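Local coordinates for malonyl-CoA-[acyl-carrier-protein] transacylase (Coxiella burnetii, PDB 3TQE) that probably transfers the malonyl group from malonyl-CoA to holo-acyl carrier protein, supplying malonyl-ACP for fatty acid synthesis, at residues 288-291 with 297-300; 263-268 with 290-295; 276-279 with 284-287; 75-80 with 299-304; 231-234 with 239-242. All blocks are in the same frame, centred on the assembly; numbering follows the deposited sequence.

Contact 1. Residues 288-291 with 297-300; sequences LIKR and EILP
Ile298 reaches from its strand to helix 284-292 with the CG1-CD1 arm of its side chain, and this arm lies against both Ile289 and Lys290. On the helix side the main partner is the CG2 methyl of Ile289, which sits 3.7 Å from Ile298 CG1. The two side chains cross at a slant, so the Ile289 methyl meets CG1 and CD1 of its partner together instead of a single terminal carbon. Ile289 holds CG2 anti to its own backbone N and sends its longer CG1-CD1 arm toward Ile265 of helix 261-270, which leaves the short branch facing the strand. In Ile298 the outer torsion is far from a staggered value (chi2 96°); with that twist CD1 comes to rest 3.8 Å from the backbone N of Lys290 and 4.2 Å from Lys290 CB.

Lys290 joins in through the aliphatic base of its side chain. Farther out the chain bends at chi2 and chi3, and NZ is hydrogen-bonded to the carbonyl oxygen of Ser296, in the turn that leads into the strand. Between the segments there are only van der Waals contacts. They close the second half of a beta-alpha-beta unit: strand 275-278, helix 284-292 and strand 297-300. Phe276 of the first strand touches both isoleucines.

Contact 2. Residues 263-268 with 290-295; sequences ETIKYI and KRIDRQ
Ile292, in the last turn of its helix, meets Ile265 with both of its branches. Its CG2 methyl lies 3.8 Å from Ile265 CG2, while Ile292 CD1 comes equally close, 3.8 Å, to Ile265 CG1 and also touches Ile265 CB. The side chains cross at about a right angle, which lets each branch of Ile292 find a different part of its partner. The outer torsion of Ile265 is folded (chi2 -55°) and turns its CD1 away from Ile292, toward Phe276. At the margin the aliphatic part of Lys266 runs past, with CG 4.2 Å from Ile292 CG2.

This is helix-to-helix packing beside the parallel sheet that includes strand 275-278: helix 261-270 precedes that strand and helix 284-292 follows it, and Ile268 also rests on Phe276.

Next to Ile292 the chain leaves the helix at Asp293. Here the carboxylate starts an Asx turn: Gln295 N donates to Asp293 OD1 over 2.8 Å, coming from well above the carboxylate plane. The other oxygen, Asp293 OD2, lies close to Glu269 OE2, a pair of like charges that might raise the proton affinity of one of them. A second tie to this turn comes from Lys290, whose NZ gives a hydrogen bond of 3.3 Å to Arg294 O, approaching from above the carbonyl plane.

Contact 3. Residues 276-279 with 284-287; sequences FMEC and KLAG
Glu278 OE2 is gripped twice, by the backbone N of Leu285 at 2.8 Å and by a water that donates to it at 2.6 Å. The same water accepts from Lys284 N at 3.0 Å, so this oxygen serves two successive N-H groups at the start of the helix, one directly and one through water. Its neighbour OE1 takes the next amide along: Ala286 N lies 2.9 Å from Glu278 OE1. The two direct bonds differ in approach. Leu285 N comes to OE2 from the syn side, 26° out of the carboxylate plane, whereas Ala286 N meets OE1 from above that plane, 40° out; neither is straight at the hydrogen.

Glu278 gets there by pointing from the strand with CG anti to its backbone N (chi1 -177°) and staying extended to the carboxylate. Leu285 lies obliquely across it, with CB only 3.2 Å from Glu278 OE2, and Ala286 CB touches OE1. The two bonds fix the rotation of the buried carboxylate, and the amides of the first helical turn, together with the helix dipole, would probably favour its charged form.

The carboxylate thus binds the N-terminus of helix 284-292 to the end of strand 275-278, spanning the strand-to-helix connection of a beta-alpha-beta unit in the acyl transferase fold. Leu285 lies about 9 Å, side chain to side chain, from the predicted active-site Ser96.

Contact 4. Residues 75-80 with 299-304; sequences VAIFRC and LPLTTT. With EDO (1,2-ethanediol), chain D.
Apolar packing joins Ile77 to Leu301. The CG2 methyl of Ile77 presses on the base of the leucine side chain, 3.6 Å from Leu301 CB, and more loosely on Leu301 CD1. Ile77 keeps CG2 anti to its backbone N, which points this methyl at the loop, and the two side chains meet at a slant. The same methyl also lies against the backbone of Leu301, 3.6 Å from its carbonyl oxygen. The CG1-CD1 arm of Ile77 reaches the next residue, where Ile77 CD1 comes within 4.3 Å of Thr302 CG2, although the side chain of Thr302 starts out away from the helix.

Polar bonds appear on another side of the helix, at Arg79, which holds a molecule of 1,2-ethanediol, probably taken up from the crystallisation liquor. Arg79 NE donates to the diol O1 at 2.8 Å (167° at the hydrogen), and Arg79 NH2 donates to the diol O2, also at 2.8 Å and 170°. The two hydroxyl oxygens therefore bridge one edge of the guanidinium, with O1 near its plane. An extended chain from CG to NE carries the group out to this site, while NH1 is hydrogen-bonded to Gln39 and Thr36. The diol carbon C1 is also near the Phe78 ring, 4.1 Å from Phe78 CD2.

The contact brings helix 63-83 against the loop between strand 297-300 and helix 304-313. Leu26 of helix 24-29 touches Ile77, Ile307 and Ala310 of helix 304-313 touch Leu301, and Cys279, just past strand 275-278, reaches Ile77 and Phe78.

Contact 5. Residues 231-234 with 239-242; sequences PVIH and VDHN
The imidazole of His234 receives the Val239 carbonyl oxygen at its edge, in the ring plane, with Val239 O 3.4 Å from His234 CD2. That CD2 is also where the second ring comes close: His241 CD2 lies 3.5 Å away, the ring centroids are 5.2 Å apart and the planes are inclined at 33°, an oblique meeting. Each ring is also hydrogen-bonded to an acid: His234 ND1, across from CD2, to Glu99, and His241 NE2, next to the touching CD2, to Asp237; helix 244-254 packs on both through Ile247.

A water sits between the two segments. It donates to Val232 O, accepts from His241 N at 2.9 Å, and is hydrogen-bonded to His234 NE2 (2.7 Å). With ND1 and NE2 both bound, the rotation of the buried His234 ring is well defined.

The one direct hydrogen bond between the segments is nearly straight at the hydrogen: His234 N to Val239 O, 3.0 Å and 173°, reaching the oxygen from above the carbonyl plane. Next to it Asp240 CA makes a C-H...O contact of 3.2 Å with Val232 O. Ile233 CD1 lies over the start of the Asp240 side chain.

These bonds close a short loop on the connection between helices 210-220 and 244-254. It lies near the predicted active site without touching it: His234 is about 11 Å, side chain to side chain, from His205 and from Ser96, three residues before Glu99.

In the fold
Contacts 1, 2 and 3 all use helix 284-292: contact 3 fixes its start through a buried carboxylate, whereas contacts 1 and 2 pack isoleucines along its later turns, toward strand 297-300 and helix 261-270 respectively. Phe276, from the strand of contact 3, touches isoleucines of both contacts 1 and 2. Contact 4 continues from strand 297-300 and is buried, yet its arginine binds an ethanediol instead of crossing the interface. The other four are partly buried, contact 2 with an exposed lysine at its margin. Contact 5 belongs to a loop, relies on water and backbone, and meets contact 2 where Ile233 packs on Thr264 and Tyr267. Contacts 3 and 5 approach the predicted active site.

Contact 1. Residues 288-291 with 297-300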
# COMPACT_ATOMS: atom_id res chain seq x y z
N LEU A 288 -0.08 -8.84 8.37
CA LEU A 288 -0.57 -7.82 9.27
C LEU A 288 -1.97 -8.11 9.74
O LEU A 288 -2.28 -7.95 10.91
CB LEU A 288 -0.54 -6.45 8.60
CG LEU A 288 0.81 -5.96 8.15
CD1 LEU A 288 0.64 -4.58 7.51
CD2 LEU A 288 1.78 -5.93 9.32
N ILE A 289 -2.84 -8.48 8.81
CA ILE A 289 -4.25 -8.64 9.14
C ILE A 289 -4.43 -9.80 10.10
O ILE A 289 -5.21 -9.70 11.04
CB ILE A 289 -5.07 -8.82 7.87
CG1 ILE A 289 -5.03 -7.52 7.06
CG2 ILE A 289 -6.53 -9.20 8.19
CD1 ILE A 289 -5.55 -7.65 5.63
N LYS A 290 -3.70 -10.88 9.90
CA LYS A 290 -3.78 -12.04 10.79
C LYS A 290 -3.34 -11.69 12.20
O LYS A 290 -3.85 -12.27 13.17
CB LYS A 290 -2.98 -13.22 10.22
CG LYS A 290 -3.34 -14.58 10.79
CD LYS A 290 -4.82 -14.91 10.54
CE LYS A 290 -5.03 -15.97 9.49
NZ LYS A 290 -6.30 -16.73 9.77
N ARG A 291 -2.38 -10.78 12.33
CA ARG A 291 -1.94 -10.32 13.64
C ARG A 291 -2.98 -9.44 14.31
O ARG A 291 -3.20 -9.55 15.52
CB ARG A 291 -0.58 -9.63 13.55
CG ARG A 291 0.52 -10.59 13.19
CD ARG A 291 1.90 -10.00 13.43
NE ARG A 291 2.92 -11.04 13.47
CZ ARG A 291 3.86 -11.20 12.56
NH1 ARG A 291 3.93 -10.39 11.52
NH2 ARG A 291 4.75 -12.18 12.69
N GLU A 297 -9.65 -14.18 7.69
CA GLU A 297 -9.15 -15.01 6.62
C GLU A 297 -8.64 -14.10 5.52
O GLU A 297 -9.34 -13.20 5.13
CB GLU A 297 -10.30 -15.85 6.10
CG GLU A 297 -9.95 -16.75 4.95
CD GLU A 297 -11.04 -17.75 4.60
OE1 GLU A 297 -12.18 -17.61 5.09
OE2 GLU A 297 -10.76 -18.69 3.83
N ILE A 298 -7.42 -14.32 5.05
CA ILE A 298 -6.86 -13.53 3.96
C ILE A 298 -6.45 -14.49 2.88
O ILE A 298 -5.69 -15.44 3.10
CB ILE A 298 -5.64 -12.66 4.39
CG1 ILE A 298 -5.95 -11.89 5.67
CG2 ILE A 298 -5.26 -11.68 3.25
CD1 ILE A 298 -5.47 -12.56 6.93
N LEU A 299 -7.00 -14.27 1.70
CA LEU A 299 -6.78 -15.15 0.59
C LEU A 299 -5.86 -14.52 -0.43
O LEU A 299 -6.04 -13.38 -0.81
CB LEU A 299 -8.10 -15.46 -0.06
CG LEU A 299 -9.09 -16.18 0.87
CD1 LEU A 299 -10.51 -15.97 0.37
CD2 LEU A 299 -8.73 -17.62 0.92
N PRO A 300 -4.84 -15.26 -0.86
CA PRO A 300 -3.97 -14.79 -1.91
C PRO A 300 -4.60 -14.96 -3.28
O PRO A 300 -5.48 -15.81 -3.49
CB PRO A 300 -2.77 -15.70 -1.79
CG PRO A 300 -3.30 -16.94 -1.31
CD PRO A 300 -4.46 -16.60 -0.41

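Contact 2. Residues 263-268 with 290-295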
# COMPACT_ATOMS: atom_id res chain seq x y z
N GLU A 263 -6.38 0.62 12.18
CA GLU A 263 -7.72 1.16 12.31
C GLU A 263 -8.57 0.83 11.09
O GLU A 263 -9.78 0.63 11.21
CB GLU A 263 -7.68 2.67 12.50
CG GLU A 263 -7.25 3.08 13.85
CD GLU A 263 -6.87 4.54 13.90
OE1 GLU A 263 -5.76 4.88 13.42
OE2 GLU A 263 -7.68 5.33 14.42
N THR A 264 -7.96 0.80 9.92
CA THR A 264 -8.68 0.43 8.70
C THR A 264 -9.20 -1.00 8.80
O THR A 264 -10.37 -1.26 8.50
CB THR A 264 -7.79 0.57 7.48
OG1 THR A 264 -7.45 1.95 7.34
CG2 THR A 264 -8.47 0.07 6.23
N ILE A 265 -8.35 -1.91 9.22
CA ILE A 265 -8.76 -3.31 9.32
C ILE A 265 -9.82 -3.45 10.40
O ILE A 265 -10.80 -4.16 10.21
CB ILE A 265 -7.57 -4.22 9.57
CG1 ILE A 265 -6.58 -4.15 8.40
CG2 ILE A 265 -8.00 -5.63 9.87
CD1 ILE A 265 -7.15 -4.44 7.04
N LYS A 266 -9.65 -2.75 11.51
CA LYS A 266 -10.64 -2.81 12.57
C LYS A 266 -12.00 -2.26 12.09
O LYS A 266 -13.05 -2.82 12.41
CB LYS A 266 -10.15 -2.06 13.78
CG LYS A 266 -9.08 -2.87 14.51
CD LYS A 266 -8.56 -2.18 15.72
CE LYS A 266 -7.63 -3.11 16.48
NZ LYS A 266 -7.40 -2.60 17.85
N TYR A 267 -11.97 -1.21 11.28
CA TYR A 267 -13.18 -0.60 10.73
C TYR A 267 -13.88 -1.62 9.86
O TYR A 267 -15.10 -1.80 9.96
CB TYR A 267 -12.85 0.64 9.91
CG TYR A 267 -13.99 1.39 9.29
CD1 TYR A 267 -14.38 2.63 9.80
CD2 TYR A 267 -14.64 0.93 8.17
CE1 TYR A 267 -15.41 3.36 9.24
CE2 TYR A 267 -15.72 1.65 7.61
CZ TYR A 267 -16.09 2.86 8.15
OH TYR A 267 -17.10 3.62 7.61
N ILE A 268 -13.12 -2.31 9.03
CA ILE A 268 -13.70 -3.26 8.09
C ILE A 268 -14.32 -4.44 8.87
O ILE A 268 -15.44 -4.87 8.60
CB ILE A 268 -12.65 -3.73 7.08
CG1 ILE A 268 -12.31 -2.56 6.15
CG2 ILE A 268 -13.13 -4.94 6.30
CD1 ILE A 268 -11.07 -2.76 5.28
N LYS A 290 -3.70 -10.88 9.90
CA LYS A 290 -3.78 -12.04 10.79
C LYS A 290 -3.34 -11.69 12.20
O LYS A 290 -3.85 -12.27 13.17
CB LYS A 290 -2.98 -13.22 10.22
CG LYS A 290 -3.34 -14.58 10.79
CD LYS A 290 -4.82 -14.91 10.54
CE LYS A 290 -5.03 -15.97 9.49
NZ LYS A 290 -6.30 -16.73 9.77
N ARG A 291 -2.38 -10.78 12.33
CA ARG A 291 -1.94 -10.32 13.64
C ARG A 291 -2.98 -9.44 14.31
O ARG A 291 -3.20 -9.55 15.52
CB ARG A 291 -0.58 -9.63 13.55
CG ARG A 291 0.52 -10.59 13.19
CD ARG A 291 1.90 -10.00 13.43
NE ARG A 291 2.92 -11.04 13.47
CZ ARG A 291 3.86 -11.20 12.56
NH1 ARG A 291 3.93 -10.39 11.52
NH2 ARG A 291 4.75 -12.18 12.69
N ILE A 292 -3.67 -8.61 13.52
CA ILE A 292 -4.74 -7.77 14.01
C ILE A 292 -5.91 -8.63 14.49
O ILE A 292 -6.49 -8.37 15.56
CB ILE A 292 -5.20 -6.76 12.92
CG1 ILE A 292 -4.08 -5.78 12.64
CG2 ILE A 292 -6.44 -5.96 13.36
CD1 ILE A 292 -4.22 -5.03 11.31
N ASP A 293 -6.23 -9.65 13.71
CA ASP A 293 -7.31 -10.58 14.06
C ASP A 293 -7.02 -11.99 13.58
O ASP A 293 -7.13 -12.29 12.40
CB ASP A 293 -8.63 -10.12 13.47
CG ASP A 293 -9.78 -11.11 13.74
OD1 ASP A 293 -9.62 -12.02 14.58
OD2 ASP A 293 -10.83 -11.01 13.07
N ARG A 294 -6.69 -12.88 14.51
CA ARG A 294 -6.30 -14.24 14.15
C ARG A 294 -7.46 -15.02 13.51
O ARG A 294 -7.23 -16.02 12.84
CB ARG A 294 -5.76 -14.99 15.38
CG ARG A 294 -5.00 -16.27 15.06
CD ARG A 294 -3.75 -16.04 14.21
NE ARG A 294 -2.84 -15.04 14.78
CZ ARG A 294 -1.63 -14.75 14.29
NH1 ARG A 294 -1.15 -15.39 13.22
NH2 ARG A 294 -0.88 -13.83 14.88
N GLN A 295 -8.69 -14.56 13.71
CA GLN A 295 -9.85 -15.21 13.13
C GLN A 295 -10.19 -14.72 11.72
O GLN A 295 -11.06 -15.28 11.06
CB GLN A 295 -11.06 -15.05 14.06
CG GLN A 295 -10.85 -15.63 15.46
CD GLN A 295 -10.32 -17.05 15.44
OE1 GLN A 295 -9.37 -17.39 16.17
NE2 GLN A 295 -10.92 -17.90 14.61

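Contact 3. Residues 276-279 with 284-287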
# COMPACT_ATOMS: atom_id res chain seq x y z
N PHE A 276 -10.66 -11.24 3.65
CA PHE A 276 -9.86 -10.25 2.93
C PHE A 276 -9.16 -10.96 1.78
O PHE A 276 -8.66 -12.07 1.95
CB PHE A 276 -8.79 -9.67 3.86
CG PHE A 276 -9.36 -8.92 5.03
CD1 PHE A 276 -9.50 -7.55 4.99
CD2 PHE A 276 -9.79 -9.59 6.15
CE1 PHE A 276 -10.04 -6.87 6.06
CE2 PHE A 276 -10.34 -8.89 7.23
CZ PHE A 276 -10.47 -7.55 7.17
N MSE A 277 -9.10 -10.31 0.63
CA MSE A 277 -8.34 -10.83 -0.50
C MSE A 277 -7.22 -9.87 -0.72
O MSE A 277 -7.45 -8.66 -0.80
CB MSE A 277 -9.18 -10.86 -1.77
CG MSE A 277 -9.95 -12.09 -1.95
SE MSE A 277 -11.31 -12.12 -0.65
CE MSE A 277 -12.24 -13.69 -1.33
N GLU A 278 -6.01 -10.40 -0.80
CA GLU A 278 -4.84 -9.58 -1.01
C GLU A 278 -4.63 -9.45 -2.51
O GLU A 278 -4.29 -10.41 -3.21
CB GLU A 278 -3.63 -10.16 -0.30
CG GLU A 278 -2.38 -9.30 -0.41
CD GLU A 278 -1.40 -9.40 0.77
OE1 GLU A 278 -1.49 -10.35 1.59
OE2 GLU A 278 -0.53 -8.50 0.86
N CYS A 279 -4.95 -8.27 -3.02
CA CYS A 279 -4.97 -8.03 -4.45
C CYS A 279 -3.66 -7.44 -4.88
O CYS A 279 -3.54 -6.27 -5.17
CB CYS A 279 -6.15 -7.15 -4.81
SG CYS A 279 -6.52 -7.14 -6.56
N LYS A 284 2.27 -9.74 2.44
CA LYS A 284 2.60 -8.85 3.53
C LYS A 284 1.35 -8.39 4.26
O LYS A 284 1.34 -8.31 5.49
CB LYS A 284 3.39 -7.66 3.00
CG LYS A 284 4.72 -8.03 2.40
CD LYS A 284 5.70 -8.39 3.45
CE LYS A 284 7.13 -8.44 2.91
NZ LYS A 284 7.38 -9.77 2.28
N LEU A 285 0.30 -8.04 3.54
CA LEU A 285 -0.89 -7.58 4.25
C LEU A 285 -1.57 -8.70 4.99
O LEU A 285 -2.11 -8.48 6.06
CB LEU A 285 -1.88 -6.89 3.31
CG LEU A 285 -1.30 -5.67 2.61
CD1 LEU A 285 -2.35 -5.06 1.69
CD2 LEU A 285 -0.75 -4.63 3.56
N ALA A 286 -1.53 -9.92 4.45
CA ALA A 286 -2.09 -11.05 5.19
C ALA A 286 -1.41 -11.17 6.51
O ALA A 286 -2.07 -11.45 7.52
CB ALA A 286 -1.94 -12.32 4.41
N GLY A 287 -0.10 -11.00 6.52
CA GLY A 287 0.65 -11.08 7.78
C GLY A 287 0.14 -10.08 8.80
O GLY A 287 -0.05 -10.42 9.97
O HOH W 1 1.84 -8.25 -0.17

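Contact 4. Residues 75-80 with 299-304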
# COMPACT_ATOMS: atom_id res chain seq x y z
N VAL A 75 -3.37 -3.97 -10.03
CA VAL A 75 -4.46 -3.82 -10.96
C VAL A 75 -4.58 -5.05 -11.86
O VAL A 75 -5.66 -5.50 -12.17
CB VAL A 75 -4.29 -2.56 -11.78
CG1 VAL A 75 -5.24 -2.53 -12.94
CG2 VAL A 75 -4.47 -1.35 -10.87
N ALA A 76 -3.45 -5.60 -12.28
CA ALA A 76 -3.48 -6.83 -13.09
C ALA A 76 -4.21 -7.93 -12.36
O ALA A 76 -5.00 -8.67 -12.97
CB ALA A 76 -2.07 -7.25 -13.46
N ILE A 77 -3.92 -8.08 -11.08
CA ILE A 77 -4.57 -9.14 -10.30
C ILE A 77 -6.05 -8.86 -10.15
O ILE A 77 -6.87 -9.76 -10.29
CB ILE A 77 -3.88 -9.34 -8.96
CG1 ILE A 77 -2.52 -9.99 -9.22
CG2 ILE A 77 -4.75 -10.17 -8.00
CD1 ILE A 77 -1.60 -9.99 -8.05
N PHE A 78 -6.41 -7.61 -9.91
CA PHE A 78 -7.82 -7.29 -9.89
C PHE A 78 -8.52 -7.64 -11.17
O PHE A 78 -9.63 -8.16 -11.17
CB PHE A 78 -7.99 -5.82 -9.60
CG PHE A 78 -9.41 -5.39 -9.54
CD1 PHE A 78 -10.14 -5.60 -8.41
CD2 PHE A 78 -10.02 -4.81 -10.63
CE1 PHE A 78 -11.46 -5.22 -8.35
CE2 PHE A 78 -11.34 -4.42 -10.56
CZ PHE A 78 -12.03 -4.64 -9.44
N ARG A 79 -7.86 -7.37 -12.28
CA ARG A 79 -8.46 -7.66 -13.56
C ARG A 79 -8.60 -9.15 -13.80
O ARG A 79 -9.53 -9.58 -14.45
CB ARG A 79 -7.64 -7.03 -14.65
CG ARG A 79 -7.77 -5.53 -14.68
CD ARG A 79 -6.91 -4.89 -15.70
NE ARG A 79 -7.21 -3.48 -15.78
CZ ARG A 79 -6.62 -2.66 -16.65
NH1 ARG A 79 -5.69 -3.12 -17.48
NH2 ARG A 79 -7.00 -1.39 -16.70
N CYS A 80 -7.66 -9.92 -13.29
CA CYS A 80 -7.77 -11.38 -13.37
C CYS A 80 -8.92 -11.89 -12.50
O CYS A 80 -9.66 -12.75 -12.91
CB CYS A 80 -6.48 -12.04 -12.91
SG CYS A 80 -5.14 -11.85 -14.07
N LEU A 299 -7.00 -14.27 1.70
CA LEU A 299 -6.78 -15.15 0.59
C LEU A 299 -5.86 -14.52 -0.43
O LEU A 299 -6.04 -13.38 -0.81
CB LEU A 299 -8.10 -15.46 -0.06
CG LEU A 299 -9.09 -16.18 0.87
CD1 LEU A 299 -10.51 -15.97 0.37
CD2 LEU A 299 -8.73 -17.62 0.92
N PRO A 300 -4.84 -15.26 -0.86
CA PRO A 300 -3.97 -14.79 -1.91
C PRO A 300 -4.60 -14.96 -3.28
O PRO A 300 -5.48 -15.81 -3.49
CB PRO A 300 -2.77 -15.70 -1.79
CG PRO A 300 -3.30 -16.94 -1.31
CD PRO A 300 -4.46 -16.60 -0.41
N LEU A 301 -4.14 -14.16 -4.22
CA LEU A 301 -4.73 -14.11 -5.55
C LEU A 301 -3.69 -14.17 -6.66
O LEU A 301 -3.89 -13.61 -7.73
CB LEU A 301 -5.54 -12.84 -5.69
CG LEU A 301 -6.76 -12.68 -4.79
CD1 LEU A 301 -7.40 -11.34 -5.10
CD2 LEU A 301 -7.76 -13.82 -4.97
N THR A 302 -2.58 -14.84 -6.41
CA THR A 302 -1.44 -14.71 -7.30
C THR A 302 -1.34 -15.79 -8.38
O THR A 302 -0.39 -15.79 -9.17
CB THR A 302 -0.17 -14.67 -6.48
OG1 THR A 302 -0.19 -15.74 -5.54
CG2 THR A 302 -0.03 -13.33 -5.76
N THR A 303 -2.33 -16.67 -8.45
CA THR A 303 -2.45 -17.61 -9.55
C THR A 303 -3.90 -17.83 -9.87
O THR A 303 -4.78 -17.51 -9.07
CB THR A 303 -1.85 -18.99 -9.23
OG1 THR A 303 -2.68 -19.65 -8.26
CG2 THR A 303 -0.42 -18.90 -8.70
N THR A 304 -4.16 -18.39 -11.03
CA THR A 304 -5.52 -18.66 -11.46
C THR A 304 -6.18 -19.57 -10.46
O THR A 304 -7.33 -19.35 -10.09
CB THR A 304 -5.55 -19.25 -12.88
OG1 THR A 304 -5.04 -18.28 -13.77
CG2 THR A 304 -6.95 -19.62 -13.28
C1 EDO D . -9.34 -1.65 -13.22
O1 EDO D . -9.37 -2.71 -14.16
C2 EDO D . -9.76 -0.37 -13.92
O2 EDO D . -8.99 -0.15 -15.12

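Contact 5. Residues 231-234 with 239-242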
# COMPACT_ATOMS: atom_id res chain seq x y z
N PRO A 231 -16.56 1.42 -2.01
CA PRO A 231 -15.94 2.28 -1.03
C PRO A 231 -14.48 1.94 -0.84
O PRO A 231 -14.13 0.78 -0.73
CB PRO A 231 -16.70 2.00 0.25
CG PRO A 231 -17.81 1.18 -0.11
CD PRO A 231 -17.68 0.65 -1.47
N VAL A 232 -13.64 2.97 -0.84
CA VAL A 232 -12.23 2.84 -0.59
C VAL A 232 -11.93 3.57 0.71
O VAL A 232 -12.18 4.77 0.83
CB VAL A 232 -11.41 3.46 -1.72
CG1 VAL A 232 -9.95 3.47 -1.33
CG2 VAL A 232 -11.66 2.70 -3.03
N ILE A 233 -11.45 2.84 1.71
CA ILE A 233 -11.15 3.42 3.00
C ILE A 233 -9.75 4.00 2.94
O ILE A 233 -8.78 3.27 2.81
CB ILE A 233 -11.24 2.38 4.12
CG1 ILE A 233 -12.58 1.69 4.14
CG2 ILE A 233 -10.91 3.02 5.48
CD1 ILE A 233 -13.70 2.56 4.18
N HIS A 234 -9.64 5.31 3.08
CA HIS A 234 -8.35 5.98 2.98
C HIS A 234 -7.50 5.82 4.22
O HIS A 234 -7.98 5.82 5.34
CB HIS A 234 -8.57 7.45 2.71
CG HIS A 234 -9.10 7.71 1.35
ND1 HIS A 234 -8.27 7.88 0.26
CD2 HIS A 234 -10.37 7.76 0.88
CE1 HIS A 234 -9.01 8.07 -0.82
NE2 HIS A 234 -10.29 8.00 -0.47
N VAL A 239 -11.71 6.61 6.44
CA VAL A 239 -13.05 6.71 5.88
C VAL A 239 -13.00 6.73 4.38
O VAL A 239 -11.97 6.98 3.78
CB VAL A 239 -13.81 7.92 6.39
CG1 VAL A 239 -13.98 7.87 7.89
CG2 VAL A 239 -13.12 9.13 5.97
N ASP A 240 -14.15 6.47 3.78
CA ASP A 240 -14.27 6.58 2.35
C ASP A 240 -14.74 7.97 1.99
O ASP A 240 -15.38 8.66 2.81
CB ASP A 240 -15.23 5.54 1.82
CG ASP A 240 -16.58 5.64 2.40
OD1 ASP A 240 -16.70 5.71 3.66
OD2 ASP A 240 -17.53 5.60 1.61
N HIS A 241 -14.45 8.36 0.77
CA HIS A 241 -14.83 9.67 0.26
C HIS A 241 -15.36 9.55 -1.16
O HIS A 241 -14.84 8.81 -1.95
CB HIS A 241 -13.64 10.59 0.22
CG HIS A 241 -13.07 10.89 1.56
ND1 HIS A 241 -13.82 11.47 2.57
CD2 HIS A 241 -11.84 10.70 2.07
CE1 HIS A 241 -13.06 11.62 3.64
NE2 HIS A 241 -11.85 11.16 3.37
N ASN A 242 -16.39 10.32 -1.47
CA ASN A 242 -16.96 10.31 -2.81
C ASN A 242 -16.57 11.50 -3.65
O ASN A 242 -16.67 11.47 -4.88
CB ASN A 242 -18.48 10.25 -2.70
CG ASN A 242 -18.97 8.97 -2.09
OD1 ASN A 242 -19.92 8.97 -1.28
ND2 ASN A 242 -18.37 7.87 -2.48
O HOH W 2 -12.71 6.95 -1.01
O HOH W 3 -14.87 5.45 -1.74